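Local coordinates for protein cytochrome c-555 (Chlorobium tepidum, PDB 4J20) that carries electrons through a single covalently bound heme, is found in green photosynthetic bacteria, and reacts with cytochrome c oxidases, though its part in photosynthesis is not established, at residues T2-A5 with A6-K9; K70-D73 with A74-G77. The protein carries 2 engineered substitutions. All blocks are in the same frame, centred on the assembly; numbering follows the deposited sequence.

Both contacts are the first turn of a helix with its N-cap. Contact 1 starts helix 5-15 and contact 2 starts helix 73-85, the N- and C-terminal helices that pack together in the class I cytochrome c fold. Contact 1 lies at the surface and is capped by one carboxylate. Contact 2 is partly buried; there Thr72 and Gln75 form a capping box, and Leu71 and Val76 belong to the heme pocket. The capping group of contact 1 is a probably charged carboxylate, whereas the capping side chains of contact 2 are neutral, with apolar packing on the inner side. The two meet where Tyr3 CD1 lies 3.7 Å from Gly77 O.

Contact 1: T2-A5 with A6-K9; sequences TYDA and AAGK. Engineered in segment 2-5: Thr2 (natural residue Ala).
Asp4 O takes the N-H of Gly8 at 2.8 Å, the shortest hydrogen bond of this first helical turn. One residue on, Lys9 N reaches Ala5 O at 3.0 Å in a weak bond. Lys9 N also donates to Ala6 O at 3.2 Å.

Asp4 is the N-cap of helix 5-15. Its side chain reaches forward to the first turn, and Asp4 OD1 accepts from Ala7 N at 3.0 Å. The N-H points almost straight at the oxygen (173°). It arrives from above the carboxylate plane, well out of it. CG stands anti to the backbone N of Asp4 (chi1 -175°), which carries the carboxylate forward beside the turn. The methyl of Ala7 covers the same face that receives the N-H; Ala7 CB is 3.5 Å from Asp4 CG and just as far from Asp4 OD2. Ala6 CB is 3.8 Å from Asp4 OD1. Ala6 and Ala7 thus place two small methyl groups around the cap.

Lys9 runs away from the turn as an extended chain that bends only at its last torsion. Its ammonium forms a salt bridge with Asp13, one turn further along the helix. Asp4 N donates to Asn78 OD1 on helix 73-85. The Tyr3 side chain packs on Asn78 and Ala81 of that helix and on Met44 and Val48 of helix 44-53.

Asp4 therefore serves the helix end twice, with its backbone carbonyl and with its carboxylate. The positive end of the helix dipole would favour the ionised carboxylate and probably lower its pKa.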
loop_
_atom_site.group_PDB
_atom_site.type_symbol
_atom_site.label_atom_id
_atom_site.label_comp_id
_atom_site.label_asym_id
_atom_site.label_seq_id
_atom_site.Cartn_x
_atom_site.Cartn_y
_atom_site.Cartn_z
ATOM N N THR A 2 -5.291 -11.734 10.821
ATOM C CA THR A 2 -5.471 -10.273 11.040
ATOM C C THR A 2 -4.206 -9.478 10.721
ATOM O O THR A 2 -3.080 -9.965 10.908
ATOM C CB THR A 2 -5.892 -9.972 12.442
ATOM O OG1 THR A 2 -4.993 -10.622 13.362
ATOM C CG2 THR A 2 -7.323 -10.506 12.708
ATOM N N TYR A 3 -4.374 -8.234 10.289
ATOM C CA TYR A 3 -3.219 -7.445 9.857
ATOM C C TYR A 3 -2.292 -7.125 11.031
ATOM O O TYR A 3 -2.718 -6.935 12.158
ATOM C CB TYR A 3 -3.692 -6.151 9.239
ATOM C CG TYR A 3 -4.538 -6.386 8.031
ATOM C CD1 TYR A 3 -4.030 -7.059 6.944
ATOM C CD2 TYR A 3 -5.883 -5.991 8.007
ATOM C CE1 TYR A 3 -4.821 -7.350 5.861
ATOM C CE2 TYR A 3 -6.700 -6.267 6.901
ATOM C CZ TYR A 3 -6.161 -6.956 5.849
ATOM O OH TYR A 3 -6.925 -7.224 4.742
ATOM N N ASP A 4 -0.999 -7.045 10.723
ATOM C CA ASP A 4 0.012 -6.679 11.686
ATOM C C ASP A 4 0.756 -5.482 11.093
ATOM O O ASP A 4 1.744 -5.636 10.363
ATOM C CB ASP A 4 0.954 -7.873 11.917
ATOM C CG ASP A 4 1.974 -7.623 12.993
ATOM O OD1 ASP A 4 2.236 -6.456 13.374
ATOM O OD2 ASP A 4 2.570 -8.630 13.440
ATOM N N ALA A 5 0.241 -4.277 11.335
ATOM C CA ALA A 5 0.810 -3.078 10.759
ATOM C C ALA A 5 2.225 -2.811 11.264
ATOM O O ALA A 5 3.050 -2.301 10.489
ATOM C CB ALA A 5 -0.057 -1.872 11.080
ATOM N N ALA A 6 2.535 -3.199 12.491
ATOM C CA ALA A 6 3.880 -2.995 12.998
ATOM C C ALA A 6 4.889 -3.870 12.239
ATOM O O ALA A 6 5.941 -3.379 11.817
ATOM C CB ALA A 6 3.960 -3.236 14.489
ATOM N N ALA A 7 4.568 -5.154 12.046
ATOM C CA ALA A 7 5.435 -6.009 11.216
ATOM C C ALA A 7 5.404 -5.488 9.787
ATOM O O ALA A 7 6.446 -5.515 9.083
ATOM C CB ALA A 7 4.944 -7.375 11.236
ATOM N N GLY A 8 4.280 -4.911 9.358
ATOM C CA GLY A 8 4.151 -4.360 8.019
ATOM C C GLY A 8 5.117 -3.240 7.752
ATOM O O GLY A 8 5.491 -3.036 6.568
ATOM N N LYS A 9 5.541 -2.491 8.755
ATOM C CA LYS A 9 6.440 -1.371 8.513
ATOM C C LYS A 9 7.753 -1.828 7.930
ATOM O O LYS A 9 8.310 -1.111 7.084
ATOM C CB LYS A 9 6.705 -0.613 9.792
ATOM C CG LYS A 9 7.478 0.689 9.524
ATOM C CD LYS A 9 7.657 1.499 10.778
ATOM C CE LYS A 9 8.577 2.707 10.542
ATOM N NZ LYS A 9 9.977 2.239 10.432
#

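Contact 2: K70-D73 with A74-G77. With IPA (isopropyl alcohol), chain G.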
loop_
_atom_site.group_PDB
_atom_site.type_symbol
_atom_site.label_atom_id
_atom_site.label_comp_id
_atom_site.label_asym_id
_atom_site.label_seq_id
_atom_site.Cartn_x
_atom_site.Cartn_y
_atom_site.Cartn_z
ATOM N N LYS A 70 8.915 -11.779 -4.410
ATOM C CA LYS A 70 9.374 -12.520 -3.235
ATOM C C LYS A 70 8.600 -12.191 -1.967
ATOM O O LYS A 70 8.671 -12.940 -0.987
ATOM C CB LYS A 70 10.885 -12.301 -3.019
ATOM C CG LYS A 70 11.743 -12.913 -4.105
ATOM C CD LYS A 70 12.842 -11.952 -4.518
ATOM C CE LYS A 70 12.310 -10.896 -5.497
ATOM N NZ LYS A 70 12.991 -9.578 -5.329
ATOM N N LEU A 71 7.849 -11.091 -1.974
ATOM C CA LEU A 71 6.971 -10.772 -0.853
ATOM C C LEU A 71 5.833 -11.740 -0.752
ATOM O O LEU A 71 5.320 -12.201 -1.783
ATOM C CB LEU A 71 6.449 -9.340 -0.934
ATOM C CG LEU A 71 7.514 -8.246 -0.814
ATOM C CD1 LEU A 71 6.794 -6.937 -0.968
ATOM C CD2 LEU A 71 8.198 -8.287 0.540
ATOM N N THR A 72 5.409 -12.042 0.466
ATOM C CA THR A 72 4.174 -12.837 0.632
ATOM C C THR A 72 2.963 -11.889 0.622
ATOM O O THR A 72 3.074 -10.682 0.908
ATOM C CB THR A 72 4.173 -13.625 1.937
ATOM O OG1 THR A 72 4.127 -12.678 3.010
ATOM C CG2 THR A 72 5.435 -14.526 2.087
ATOM N N ASP A 73 1.781 -12.454 0.420
ATOM C CA ASP A 73 0.557 -11.685 0.550
ATOM C C ASP A 73 0.387 -11.115 1.947
ATOM O O ASP A 73 -0.113 -9.993 2.082
ATOM C CB ASP A 73 -0.668 -12.527 0.167
ATOM C CG ASP A 73 -0.727 -12.836 -1.327
ATOM O OD1 ASP A 73 0.084 -12.312 -2.114
ATOM O OD2 ASP A 73 -1.564 -13.657 -1.733
ATOM N N ALA A 74 0.773 -11.851 2.979
ATOM C CA ALA A 74 0.688 -11.382 4.332
ATOM C C ALA A 74 1.565 -10.134 4.522
ATOM O O ALA A 74 1.132 -9.157 5.117
ATOM C CB ALA A 74 1.091 -12.473 5.316
ATOM N N GLN A 75 2.775 -10.174 3.972
ATOM C CA GLN A 75 3.672 -9.015 4.095
ATOM C C GLN A 75 3.098 -7.816 3.390
ATOM O O GLN A 75 3.129 -6.673 3.906
ATOM C CB GLN A 75 5.058 -9.317 3.566
ATOM C CG GLN A 75 5.802 -10.292 4.459
ATOM C CD GLN A 75 6.990 -11.007 3.795
ATOM O OE1 GLN A 75 7.156 -11.028 2.588
ATOM N NE2 GLN A 75 7.784 -11.704 4.621
ATOM N N VAL A 76 2.580 -8.023 2.191
ATOM C CA VAL A 76 1.982 -6.921 1.453
ATOM C C VAL A 76 0.765 -6.357 2.168
ATOM O O VAL A 76 0.655 -5.129 2.349
ATOM C CB VAL A 76 1.605 -7.350 0.015
ATOM C CG1 VAL A 76 0.807 -6.238 -0.723
ATOM C CG2 VAL A 76 2.839 -7.701 -0.780
ATOM N N GLY A 77 -0.085 -7.209 2.685
ATOM C CA GLY A 77 -1.245 -6.705 3.359
ATOM C C GLY A 77 -0.885 -5.997 4.669
ATOM O O GLY A 77 -1.517 -5.011 5.062
HETATM C C1 IPA G . 6.488 -17.347 -0.834
HETATM C C2 IPA G . 7.007 -15.932 -1.072
HETATM C C3 IPA G . 6.343 -15.278 -2.293
HETATM O O2 IPA G . 8.447 -15.940 -1.225
HETATM O O HOH W 1 9.065 -12.727 1.699
#
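Thr72 and Gln75 form a capping box, each side chain bonding to the other's backbone N. Gln75 N donates to Thr72 OG1 at 3.0 Å. In return Thr72 N donates to Gln75 OE1 at 2.9 Å, nearly straight (169°) but from above the carbonyl plane. Thr72 OG1 sits between its own backbone N and carbonyl carbon (chi1 66°), facing the first turn. Gln75 CG lies 3.3 Å from that hydroxyl oxygen.

Backbone bonds continue the turn. Val76 N reaches Thr72 O at 3.0 Å, and Gly77 N reaches Asp73 O at 2.8 Å.

Farther out, water 1 donates to Gln75 OE1 and to Lys70 O, each at 2.7 Å. An isopropanol, probably from crystallisation, also donates to Lys70 O. On the inner side Leu71 CB meets Val76 CG2 at 4.0 Å, the two side chains crossing at about a right angle. Leu71 touches the heme and packs on Thr11 and Ser15 of helix 5-15, while Val76 rests on Ser51 and Ile52.

Gln75 OE1 is thus held by both an amide and a water. The two capping side chains are both neutral, although Asp73 stands beside them, and an apolar wall of the heme pocket adjoins.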